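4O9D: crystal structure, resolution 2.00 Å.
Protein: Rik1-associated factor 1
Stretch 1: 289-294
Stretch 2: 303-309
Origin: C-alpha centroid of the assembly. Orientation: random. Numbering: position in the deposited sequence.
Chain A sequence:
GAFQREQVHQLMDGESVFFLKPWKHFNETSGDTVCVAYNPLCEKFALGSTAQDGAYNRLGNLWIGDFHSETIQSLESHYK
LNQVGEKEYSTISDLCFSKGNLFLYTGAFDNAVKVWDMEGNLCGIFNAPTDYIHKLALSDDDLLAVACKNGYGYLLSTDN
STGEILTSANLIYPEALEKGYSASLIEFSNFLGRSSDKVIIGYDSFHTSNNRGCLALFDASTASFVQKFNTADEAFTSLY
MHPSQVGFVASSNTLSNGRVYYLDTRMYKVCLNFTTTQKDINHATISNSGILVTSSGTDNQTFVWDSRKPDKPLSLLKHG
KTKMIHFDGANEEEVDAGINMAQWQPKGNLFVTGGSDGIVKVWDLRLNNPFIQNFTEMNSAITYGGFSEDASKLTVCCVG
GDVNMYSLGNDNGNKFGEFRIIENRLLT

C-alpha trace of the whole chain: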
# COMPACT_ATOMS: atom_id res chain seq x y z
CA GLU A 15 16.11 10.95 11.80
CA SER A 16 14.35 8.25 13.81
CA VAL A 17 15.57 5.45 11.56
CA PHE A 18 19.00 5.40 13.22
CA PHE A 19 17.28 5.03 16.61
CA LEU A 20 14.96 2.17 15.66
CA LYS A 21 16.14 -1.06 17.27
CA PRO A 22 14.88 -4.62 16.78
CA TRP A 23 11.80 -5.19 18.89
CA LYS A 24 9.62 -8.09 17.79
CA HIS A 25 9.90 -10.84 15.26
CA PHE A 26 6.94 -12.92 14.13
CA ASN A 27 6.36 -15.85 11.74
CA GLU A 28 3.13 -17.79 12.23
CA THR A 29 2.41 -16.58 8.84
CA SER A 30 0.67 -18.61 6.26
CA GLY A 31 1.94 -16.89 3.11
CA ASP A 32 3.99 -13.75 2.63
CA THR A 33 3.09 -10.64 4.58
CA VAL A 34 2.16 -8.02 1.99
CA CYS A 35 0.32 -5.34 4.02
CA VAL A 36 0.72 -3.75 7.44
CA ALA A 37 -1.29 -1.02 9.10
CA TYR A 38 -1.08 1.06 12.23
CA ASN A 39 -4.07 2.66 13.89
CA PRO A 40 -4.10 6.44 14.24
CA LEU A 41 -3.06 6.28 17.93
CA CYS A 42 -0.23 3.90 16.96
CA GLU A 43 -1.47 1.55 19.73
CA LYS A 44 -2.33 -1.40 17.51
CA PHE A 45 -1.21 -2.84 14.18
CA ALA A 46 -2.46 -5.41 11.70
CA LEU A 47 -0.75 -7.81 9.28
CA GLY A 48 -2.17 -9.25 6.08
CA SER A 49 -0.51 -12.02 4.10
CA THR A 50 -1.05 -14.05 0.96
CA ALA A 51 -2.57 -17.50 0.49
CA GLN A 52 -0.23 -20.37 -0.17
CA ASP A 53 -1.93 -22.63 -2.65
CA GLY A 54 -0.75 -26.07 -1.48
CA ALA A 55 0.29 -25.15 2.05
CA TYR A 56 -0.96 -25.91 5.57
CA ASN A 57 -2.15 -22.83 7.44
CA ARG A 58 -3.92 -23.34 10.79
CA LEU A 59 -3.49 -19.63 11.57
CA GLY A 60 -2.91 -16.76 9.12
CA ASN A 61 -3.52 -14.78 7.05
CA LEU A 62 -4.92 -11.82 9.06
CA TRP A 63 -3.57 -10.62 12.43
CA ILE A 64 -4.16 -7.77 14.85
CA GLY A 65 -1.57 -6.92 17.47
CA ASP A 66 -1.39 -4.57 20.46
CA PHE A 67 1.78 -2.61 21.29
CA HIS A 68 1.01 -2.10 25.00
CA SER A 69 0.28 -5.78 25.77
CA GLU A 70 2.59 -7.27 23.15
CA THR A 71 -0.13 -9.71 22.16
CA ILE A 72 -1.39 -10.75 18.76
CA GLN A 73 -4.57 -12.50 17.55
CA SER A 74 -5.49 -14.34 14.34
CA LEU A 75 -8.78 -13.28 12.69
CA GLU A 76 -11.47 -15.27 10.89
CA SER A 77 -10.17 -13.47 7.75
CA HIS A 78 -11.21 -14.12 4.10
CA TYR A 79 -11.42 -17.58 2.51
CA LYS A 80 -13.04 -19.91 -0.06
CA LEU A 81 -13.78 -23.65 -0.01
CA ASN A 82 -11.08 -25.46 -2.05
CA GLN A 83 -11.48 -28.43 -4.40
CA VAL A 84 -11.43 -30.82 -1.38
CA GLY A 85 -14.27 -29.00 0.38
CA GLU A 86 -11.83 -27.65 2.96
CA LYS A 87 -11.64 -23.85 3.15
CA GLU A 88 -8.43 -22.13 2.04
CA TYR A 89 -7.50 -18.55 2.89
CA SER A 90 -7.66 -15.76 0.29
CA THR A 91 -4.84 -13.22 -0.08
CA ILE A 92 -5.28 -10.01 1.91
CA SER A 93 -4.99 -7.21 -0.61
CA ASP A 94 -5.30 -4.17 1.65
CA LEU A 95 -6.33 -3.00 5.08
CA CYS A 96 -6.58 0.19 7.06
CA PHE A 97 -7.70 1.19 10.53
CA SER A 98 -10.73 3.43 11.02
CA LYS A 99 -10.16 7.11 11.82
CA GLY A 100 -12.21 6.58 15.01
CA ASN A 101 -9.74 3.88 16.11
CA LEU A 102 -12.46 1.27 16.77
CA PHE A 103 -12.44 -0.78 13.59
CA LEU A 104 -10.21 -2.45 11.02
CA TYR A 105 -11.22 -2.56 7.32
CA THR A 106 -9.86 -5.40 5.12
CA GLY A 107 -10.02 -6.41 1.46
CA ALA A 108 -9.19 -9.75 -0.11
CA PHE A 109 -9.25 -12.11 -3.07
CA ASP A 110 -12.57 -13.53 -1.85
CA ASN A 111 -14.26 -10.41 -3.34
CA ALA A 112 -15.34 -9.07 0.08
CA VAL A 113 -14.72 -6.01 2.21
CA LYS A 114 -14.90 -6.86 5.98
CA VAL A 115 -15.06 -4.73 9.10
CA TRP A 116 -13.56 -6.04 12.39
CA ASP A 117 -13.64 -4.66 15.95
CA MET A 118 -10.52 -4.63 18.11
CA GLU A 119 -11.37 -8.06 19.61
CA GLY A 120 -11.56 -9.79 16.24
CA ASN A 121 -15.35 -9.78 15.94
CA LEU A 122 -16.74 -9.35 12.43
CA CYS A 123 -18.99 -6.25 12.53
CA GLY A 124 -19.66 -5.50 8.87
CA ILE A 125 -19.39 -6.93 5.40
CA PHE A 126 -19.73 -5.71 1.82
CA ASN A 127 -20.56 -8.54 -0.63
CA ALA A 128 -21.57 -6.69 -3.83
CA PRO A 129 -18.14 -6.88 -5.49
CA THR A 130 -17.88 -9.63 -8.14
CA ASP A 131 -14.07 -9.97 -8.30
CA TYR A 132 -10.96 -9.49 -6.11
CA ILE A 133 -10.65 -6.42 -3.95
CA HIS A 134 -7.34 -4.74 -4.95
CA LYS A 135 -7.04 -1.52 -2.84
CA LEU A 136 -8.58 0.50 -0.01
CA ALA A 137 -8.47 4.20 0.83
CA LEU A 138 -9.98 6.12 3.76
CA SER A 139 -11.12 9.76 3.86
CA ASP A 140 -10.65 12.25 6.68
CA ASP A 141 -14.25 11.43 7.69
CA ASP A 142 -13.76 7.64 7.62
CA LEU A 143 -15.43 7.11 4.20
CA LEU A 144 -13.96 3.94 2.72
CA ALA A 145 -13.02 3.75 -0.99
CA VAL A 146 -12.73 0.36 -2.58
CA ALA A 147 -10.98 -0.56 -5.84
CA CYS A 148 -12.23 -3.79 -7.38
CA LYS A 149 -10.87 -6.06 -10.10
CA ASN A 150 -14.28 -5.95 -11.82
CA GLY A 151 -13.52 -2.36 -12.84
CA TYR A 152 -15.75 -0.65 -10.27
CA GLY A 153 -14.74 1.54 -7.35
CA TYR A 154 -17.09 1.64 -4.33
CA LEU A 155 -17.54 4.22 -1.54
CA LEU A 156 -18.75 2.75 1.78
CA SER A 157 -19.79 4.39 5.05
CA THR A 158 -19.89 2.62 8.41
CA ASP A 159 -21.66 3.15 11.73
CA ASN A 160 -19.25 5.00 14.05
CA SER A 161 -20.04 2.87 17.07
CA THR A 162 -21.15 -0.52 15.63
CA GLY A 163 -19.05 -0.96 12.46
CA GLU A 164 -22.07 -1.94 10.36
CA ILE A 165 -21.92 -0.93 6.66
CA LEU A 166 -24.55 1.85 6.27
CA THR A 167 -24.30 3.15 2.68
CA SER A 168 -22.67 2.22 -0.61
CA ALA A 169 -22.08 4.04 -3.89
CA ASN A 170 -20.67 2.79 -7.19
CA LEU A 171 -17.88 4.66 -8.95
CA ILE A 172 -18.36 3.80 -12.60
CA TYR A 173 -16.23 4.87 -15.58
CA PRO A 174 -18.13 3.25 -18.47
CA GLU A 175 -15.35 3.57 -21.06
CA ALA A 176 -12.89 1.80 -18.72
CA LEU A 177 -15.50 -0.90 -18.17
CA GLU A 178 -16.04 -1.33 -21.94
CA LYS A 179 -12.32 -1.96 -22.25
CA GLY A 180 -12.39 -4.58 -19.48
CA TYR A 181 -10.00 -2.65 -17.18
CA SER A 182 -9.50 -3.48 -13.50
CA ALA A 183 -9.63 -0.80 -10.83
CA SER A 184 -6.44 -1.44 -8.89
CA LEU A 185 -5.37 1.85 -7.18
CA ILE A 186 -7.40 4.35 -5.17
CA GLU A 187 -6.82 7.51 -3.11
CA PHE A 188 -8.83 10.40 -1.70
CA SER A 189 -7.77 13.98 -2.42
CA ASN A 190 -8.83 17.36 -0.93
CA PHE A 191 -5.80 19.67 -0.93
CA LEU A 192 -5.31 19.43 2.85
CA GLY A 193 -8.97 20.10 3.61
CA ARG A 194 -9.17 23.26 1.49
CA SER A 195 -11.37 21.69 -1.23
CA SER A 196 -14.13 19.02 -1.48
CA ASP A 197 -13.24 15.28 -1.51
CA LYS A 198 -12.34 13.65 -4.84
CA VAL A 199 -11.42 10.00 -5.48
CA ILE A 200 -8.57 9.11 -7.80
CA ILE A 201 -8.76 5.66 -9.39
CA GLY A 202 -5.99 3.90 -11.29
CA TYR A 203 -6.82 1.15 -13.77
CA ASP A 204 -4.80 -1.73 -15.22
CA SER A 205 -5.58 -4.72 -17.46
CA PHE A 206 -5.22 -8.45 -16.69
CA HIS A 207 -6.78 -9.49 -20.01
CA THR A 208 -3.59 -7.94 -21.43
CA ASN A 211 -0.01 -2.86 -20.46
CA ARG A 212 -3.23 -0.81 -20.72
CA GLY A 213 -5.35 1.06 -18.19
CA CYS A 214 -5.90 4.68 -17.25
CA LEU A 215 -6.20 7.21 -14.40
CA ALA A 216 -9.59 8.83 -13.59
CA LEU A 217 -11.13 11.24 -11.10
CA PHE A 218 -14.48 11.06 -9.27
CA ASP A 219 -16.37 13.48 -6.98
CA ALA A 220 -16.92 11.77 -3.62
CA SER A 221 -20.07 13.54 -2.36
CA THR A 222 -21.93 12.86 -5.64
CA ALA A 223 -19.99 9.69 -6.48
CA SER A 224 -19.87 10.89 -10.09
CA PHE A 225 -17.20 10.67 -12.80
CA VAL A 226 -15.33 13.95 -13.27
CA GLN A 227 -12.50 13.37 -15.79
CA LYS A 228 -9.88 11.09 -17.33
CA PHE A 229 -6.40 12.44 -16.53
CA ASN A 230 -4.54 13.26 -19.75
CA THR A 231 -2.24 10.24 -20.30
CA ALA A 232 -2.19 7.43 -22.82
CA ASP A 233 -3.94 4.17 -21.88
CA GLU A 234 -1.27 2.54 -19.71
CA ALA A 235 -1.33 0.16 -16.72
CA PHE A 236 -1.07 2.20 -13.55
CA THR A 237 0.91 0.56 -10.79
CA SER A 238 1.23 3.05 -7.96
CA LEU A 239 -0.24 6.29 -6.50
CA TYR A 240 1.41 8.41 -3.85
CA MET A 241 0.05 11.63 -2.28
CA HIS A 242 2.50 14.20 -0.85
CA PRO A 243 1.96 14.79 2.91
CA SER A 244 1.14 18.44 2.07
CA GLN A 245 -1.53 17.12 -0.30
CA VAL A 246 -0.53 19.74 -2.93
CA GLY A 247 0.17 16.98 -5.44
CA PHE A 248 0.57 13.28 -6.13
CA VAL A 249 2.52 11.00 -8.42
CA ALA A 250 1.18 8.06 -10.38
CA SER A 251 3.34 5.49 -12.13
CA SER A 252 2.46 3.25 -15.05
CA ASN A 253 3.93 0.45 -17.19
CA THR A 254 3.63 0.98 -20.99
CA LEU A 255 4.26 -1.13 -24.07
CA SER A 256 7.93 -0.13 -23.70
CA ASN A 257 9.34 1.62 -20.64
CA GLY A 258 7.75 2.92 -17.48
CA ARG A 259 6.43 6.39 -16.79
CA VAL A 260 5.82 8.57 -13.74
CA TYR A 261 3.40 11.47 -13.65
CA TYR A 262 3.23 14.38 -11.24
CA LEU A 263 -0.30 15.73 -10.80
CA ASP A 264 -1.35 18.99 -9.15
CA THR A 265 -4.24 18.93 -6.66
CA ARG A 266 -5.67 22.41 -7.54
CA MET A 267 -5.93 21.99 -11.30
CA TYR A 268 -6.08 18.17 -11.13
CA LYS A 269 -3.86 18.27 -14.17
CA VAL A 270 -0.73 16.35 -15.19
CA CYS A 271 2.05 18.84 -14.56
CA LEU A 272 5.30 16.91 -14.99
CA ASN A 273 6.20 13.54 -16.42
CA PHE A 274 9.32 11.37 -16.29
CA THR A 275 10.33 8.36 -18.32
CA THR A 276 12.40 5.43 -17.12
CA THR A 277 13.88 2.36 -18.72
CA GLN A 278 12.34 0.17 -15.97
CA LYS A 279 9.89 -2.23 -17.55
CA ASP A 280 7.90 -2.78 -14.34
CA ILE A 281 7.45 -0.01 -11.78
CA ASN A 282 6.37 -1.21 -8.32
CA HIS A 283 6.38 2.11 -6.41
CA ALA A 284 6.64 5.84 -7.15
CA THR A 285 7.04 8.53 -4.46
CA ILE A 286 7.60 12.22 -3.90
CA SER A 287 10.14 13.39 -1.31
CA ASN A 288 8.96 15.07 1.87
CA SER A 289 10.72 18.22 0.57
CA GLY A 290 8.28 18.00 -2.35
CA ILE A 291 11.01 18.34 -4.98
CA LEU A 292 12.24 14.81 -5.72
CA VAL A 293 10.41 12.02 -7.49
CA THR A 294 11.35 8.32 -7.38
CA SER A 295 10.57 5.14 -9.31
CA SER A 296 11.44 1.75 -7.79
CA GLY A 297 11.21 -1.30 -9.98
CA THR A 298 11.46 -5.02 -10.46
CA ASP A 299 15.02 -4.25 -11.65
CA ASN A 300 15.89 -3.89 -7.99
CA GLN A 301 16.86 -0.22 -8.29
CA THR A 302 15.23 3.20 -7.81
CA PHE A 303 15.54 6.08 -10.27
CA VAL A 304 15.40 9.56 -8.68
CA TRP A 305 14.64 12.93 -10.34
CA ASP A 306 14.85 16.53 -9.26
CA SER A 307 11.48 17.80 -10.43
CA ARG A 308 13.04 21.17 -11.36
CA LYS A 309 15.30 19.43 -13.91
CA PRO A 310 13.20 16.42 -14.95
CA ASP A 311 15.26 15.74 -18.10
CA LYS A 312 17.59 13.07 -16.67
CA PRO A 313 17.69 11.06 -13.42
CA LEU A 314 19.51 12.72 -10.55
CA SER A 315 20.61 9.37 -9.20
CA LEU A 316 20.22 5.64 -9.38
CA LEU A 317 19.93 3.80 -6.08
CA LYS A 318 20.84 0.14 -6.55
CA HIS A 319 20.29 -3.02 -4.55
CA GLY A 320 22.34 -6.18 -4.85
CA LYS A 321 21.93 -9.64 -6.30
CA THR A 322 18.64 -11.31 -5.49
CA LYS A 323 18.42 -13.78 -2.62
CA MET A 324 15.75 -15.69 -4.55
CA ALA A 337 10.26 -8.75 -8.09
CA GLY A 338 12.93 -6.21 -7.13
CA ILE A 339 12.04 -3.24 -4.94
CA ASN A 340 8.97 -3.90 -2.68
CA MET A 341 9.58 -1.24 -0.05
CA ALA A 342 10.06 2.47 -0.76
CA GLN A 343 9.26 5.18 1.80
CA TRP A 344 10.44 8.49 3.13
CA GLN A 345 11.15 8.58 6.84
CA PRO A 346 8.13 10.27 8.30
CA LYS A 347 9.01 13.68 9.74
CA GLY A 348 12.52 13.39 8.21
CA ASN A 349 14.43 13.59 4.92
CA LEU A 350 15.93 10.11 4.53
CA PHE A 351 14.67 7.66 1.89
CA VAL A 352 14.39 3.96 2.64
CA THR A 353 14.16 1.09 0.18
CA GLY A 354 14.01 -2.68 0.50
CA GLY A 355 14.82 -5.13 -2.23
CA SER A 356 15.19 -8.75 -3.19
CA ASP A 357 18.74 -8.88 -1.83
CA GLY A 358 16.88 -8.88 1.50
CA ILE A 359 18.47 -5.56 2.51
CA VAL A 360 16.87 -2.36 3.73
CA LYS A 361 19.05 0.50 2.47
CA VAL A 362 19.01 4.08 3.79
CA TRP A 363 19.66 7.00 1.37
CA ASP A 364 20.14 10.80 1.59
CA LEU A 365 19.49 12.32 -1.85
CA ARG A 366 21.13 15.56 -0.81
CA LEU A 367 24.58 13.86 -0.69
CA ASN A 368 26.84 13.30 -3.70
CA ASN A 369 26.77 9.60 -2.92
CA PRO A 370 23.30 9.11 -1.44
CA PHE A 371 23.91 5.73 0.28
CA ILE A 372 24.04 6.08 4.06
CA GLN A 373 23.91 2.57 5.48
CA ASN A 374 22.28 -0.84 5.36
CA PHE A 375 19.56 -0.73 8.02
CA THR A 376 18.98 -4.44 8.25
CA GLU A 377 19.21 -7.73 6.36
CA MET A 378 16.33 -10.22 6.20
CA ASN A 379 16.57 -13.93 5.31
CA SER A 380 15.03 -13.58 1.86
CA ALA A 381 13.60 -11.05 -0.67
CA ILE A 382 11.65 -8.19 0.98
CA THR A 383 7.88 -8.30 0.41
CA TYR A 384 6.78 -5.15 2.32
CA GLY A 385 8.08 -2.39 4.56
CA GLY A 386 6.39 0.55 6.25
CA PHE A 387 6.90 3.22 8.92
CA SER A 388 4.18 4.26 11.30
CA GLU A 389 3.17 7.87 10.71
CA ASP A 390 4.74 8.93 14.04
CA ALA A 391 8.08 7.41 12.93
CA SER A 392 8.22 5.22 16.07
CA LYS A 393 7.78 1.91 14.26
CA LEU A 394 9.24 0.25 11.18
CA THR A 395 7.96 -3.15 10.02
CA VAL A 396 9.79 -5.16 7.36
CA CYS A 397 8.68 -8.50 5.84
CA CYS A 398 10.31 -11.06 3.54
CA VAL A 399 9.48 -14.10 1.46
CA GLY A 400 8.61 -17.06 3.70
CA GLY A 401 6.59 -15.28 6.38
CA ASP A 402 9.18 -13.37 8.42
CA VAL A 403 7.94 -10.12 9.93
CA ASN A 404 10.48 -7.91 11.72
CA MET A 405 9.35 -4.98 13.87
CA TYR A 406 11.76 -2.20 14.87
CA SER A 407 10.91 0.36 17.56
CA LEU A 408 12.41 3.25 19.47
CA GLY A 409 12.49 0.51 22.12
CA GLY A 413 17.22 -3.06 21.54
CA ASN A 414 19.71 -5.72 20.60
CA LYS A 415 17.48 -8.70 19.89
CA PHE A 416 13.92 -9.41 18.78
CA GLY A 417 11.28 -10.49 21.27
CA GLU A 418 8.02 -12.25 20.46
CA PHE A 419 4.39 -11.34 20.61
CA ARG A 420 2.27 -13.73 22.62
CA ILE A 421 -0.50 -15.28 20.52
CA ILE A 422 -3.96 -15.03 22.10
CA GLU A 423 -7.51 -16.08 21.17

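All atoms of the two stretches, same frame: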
# COMPACT_ATOMS: atom_id res chain seq x y z
N SER A 289 10.38 16.85 0.98
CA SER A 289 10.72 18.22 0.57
C SER A 289 9.82 18.70 -0.57
O SER A 289 9.64 19.90 -0.77
CB SER A 289 12.18 18.29 0.11
OG SER A 289 12.40 17.44 -1.00
N GLY A 290 9.26 17.73 -1.31
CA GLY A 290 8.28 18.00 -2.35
C GLY A 290 8.91 18.12 -3.72
O GLY A 290 8.20 18.30 -4.71
N ILE A 291 10.24 18.05 -3.77
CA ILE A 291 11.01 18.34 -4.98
C ILE A 291 11.54 17.11 -5.72
O ILE A 291 11.84 17.19 -6.91
CB ILE A 291 12.23 19.21 -4.65
CG1 ILE A 291 11.80 20.55 -4.07
CG2 ILE A 291 13.05 19.47 -5.91
CD1 ILE A 291 10.93 21.35 -5.00
N LEU A 292 11.70 15.98 -5.04
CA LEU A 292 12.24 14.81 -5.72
C LEU A 292 11.13 13.80 -5.98
O LEU A 292 10.18 13.69 -5.20
CB LEU A 292 13.37 14.15 -4.93
CG LEU A 292 14.53 15.06 -4.50
CD1 LEU A 292 15.54 14.27 -3.68
CD2 LEU A 292 15.23 15.70 -5.70
N VAL A 293 11.32 13.05 -7.05
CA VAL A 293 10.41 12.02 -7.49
C VAL A 293 11.22 10.74 -7.69
O VAL A 293 12.37 10.79 -8.15
CB VAL A 293 9.75 12.46 -8.79
CG1 VAL A 293 8.95 11.31 -9.39
CG2 VAL A 293 8.92 13.73 -8.54
N THR A 294 10.63 9.60 -7.32
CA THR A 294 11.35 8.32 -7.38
C THR A 294 10.54 7.27 -8.10
O THR A 294 9.32 7.34 -8.14
CB THR A 294 11.68 7.79 -5.96
OG1 THR A 294 10.48 7.28 -5.34
CG2 THR A 294 12.27 8.88 -5.11
N PHE A 303 15.14 4.84 -9.60
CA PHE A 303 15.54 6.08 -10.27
C PHE A 303 15.01 7.28 -9.47
O PHE A 303 13.91 7.22 -8.95
CB PHE A 303 15.03 6.12 -11.72
CG PHE A 303 15.83 5.25 -12.67
CD1 PHE A 303 15.61 3.89 -12.74
CD2 PHE A 303 16.81 5.80 -13.48
CE1 PHE A 303 16.33 3.09 -13.59
CE2 PHE A 303 17.55 5.00 -14.34
CZ PHE A 303 17.30 3.64 -14.39
N VAL A 304 15.81 8.34 -9.37
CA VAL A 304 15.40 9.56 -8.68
C VAL A 304 15.58 10.78 -9.58
O VAL A 304 16.59 10.87 -10.27
CB VAL A 304 16.23 9.80 -7.44
CG1 VAL A 304 15.70 11.04 -6.70
CG2 VAL A 304 16.18 8.54 -6.53
N TRP A 305 14.61 11.71 -9.54
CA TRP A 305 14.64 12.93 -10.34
C TRP A 305 14.45 14.14 -9.45
O TRP A 305 13.71 14.10 -8.48
CB TRP A 305 13.49 12.95 -11.38
CG TRP A 305 13.56 11.95 -12.46
CD1 TRP A 305 14.22 12.07 -13.65
CD2 TRP A 305 12.93 10.66 -12.48
NE1 TRP A 305 14.04 10.93 -14.40
CE2 TRP A 305 13.25 10.06 -13.71
CE3 TRP A 305 12.12 9.96 -11.58
CZ2 TRP A 305 12.79 8.79 -14.07
CZ3 TRP A 305 11.66 8.69 -11.93
CH2 TRP A 305 12.01 8.12 -13.16
N ASP A 306 15.11 15.22 -9.81
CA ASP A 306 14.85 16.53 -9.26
C ASP A 306 13.80 17.14 -10.14
O ASP A 306 14.04 17.38 -11.32
CB ASP A 306 16.14 17.36 -9.35
CG ASP A 306 15.97 18.79 -8.90
OD1 ASP A 306 14.84 19.31 -8.81
OD2 ASP A 306 17.01 19.42 -8.62
N SER A 307 12.62 17.40 -9.60
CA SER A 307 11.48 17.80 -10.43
C SER A 307 11.74 19.12 -11.18
O SER A 307 11.05 19.43 -12.14
CB SER A 307 10.24 17.93 -9.57
OG SER A 307 10.48 18.88 -8.55
N ARG A 308 12.74 19.88 -10.75
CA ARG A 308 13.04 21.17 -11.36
C ARG A 308 13.99 21.03 -12.56
O ARG A 308 14.26 22.01 -13.26
CB ARG A 308 13.67 22.10 -10.32
CG ARG A 308 12.77 22.35 -9.12
CD ARG A 308 13.57 22.91 -7.97
NE ARG A 308 14.66 22.00 -7.63
CZ ARG A 308 15.56 22.22 -6.69
NH1 ARG A 308 16.51 21.33 -6.47
NH2 ARG A 308 15.52 23.34 -5.97
N LYS A 309 14.52 19.82 -12.74
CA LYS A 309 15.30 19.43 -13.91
C LYS A 309 14.95 18.00 -14.29
O LYS A 309 15.80 17.11 -14.20
CB LYS A 309 16.79 19.47 -13.63
CG LYS A 309 17.37 20.81 -13.30
CD LYS A 309 18.84 20.63 -12.90
CE LYS A 309 19.55 21.96 -12.72
NZ LYS A 309 20.67 21.84 -11.74

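The shortest of the hydrogen bonds across the contact is made by S307, just past the second strand, to I291, just before the first. The carbonyl oxygen of I291 accepts two hydrogen bonds from S307: one from the backbone, S307 N to I291 O at 2.8 Å and nearly straight at 165°, and one from the side chain, S307 OG to I291 O at 2.7 Å. Serine suits this place because its CA-to-CB bond points toward the first stretch and its short side chain, with chi1 in the p well, sets the hydroxyl beside the same carbonyl that its own amide reaches. I291 thus extends the backbone pairing one step beyond the strand.

Further along, V293 and W305 form an antiparallel hydrogen-bonded pair. V293 N donates to W305 O at 3.0 Å and W305 N donates to V293 O at 2.8 Å, both with angles of 162°, so the two residues close a small ring of backbone bonds. The flanking pairs, L292 with D306 and T294 with V304, are non-hydrogen-bonded, and their CA atoms lie closer together, at 4.7 Å for L292 CA to D306 CA and 4.4 Å for T294 CA to V304 CA, than the 5.2 Å between V293 CA and W305 CA. CA-H...O contacts supplement the pairing: L292 CA lies 3.2 Å from W305 O, V304 CA 3.3 Å from V293 O, and T294 CA 3.2 Å from F303 O. The carbonyls of V293 and W305 therefore each receive an N-H and a CA-H from the opposing strand.

At the end of the second strand, D306 to K309 make a type I turn, closed by K309 N to D306 O at 2.9 Å. Aspartate fits its first position because the carboxylate can reach forward over the turn to the amide and guanidinium of R308: D306 OD1 accepts from R308 N at 2.9 Å and from R308 NE at 2.9 Å, while R308 NH1 meets D306 OD2 at 2.9 Å in a salt bridge. With the guanidinium bound in this two-pronged way, I291 CG2 lies over one of its faces, 3.5 Å from R308 NE. The same methyl is 3.4 Å from D306 OD1 and 3.7 Å from S307 OG, so the branched isoleucine packs against the polar cluster.

The packing follows the alternation of the strands. On the face carrying L292, T294, V304 and D306, L292 CB approaches V304 CG1 at 4.3 Å, and L292 CD2 comes within 3.7 Å of D306 CA; leucine is long enough to lean across to the neighbouring strand. T294 CG2 lies 4.2 Å from V304 CG2, while T294 OG1 is satisfied elsewhere in the structure, a combination open to a residue with both a methyl and a hydroxyl. On the other face, buried V293 and W305 pack together, V293 CG1 standing 4.1 Å from W305 CE3. The indole is broad enough to reach past its partner, its edge meeting the backbone where W305 CZ3 lies 4.2 Å from T294 C.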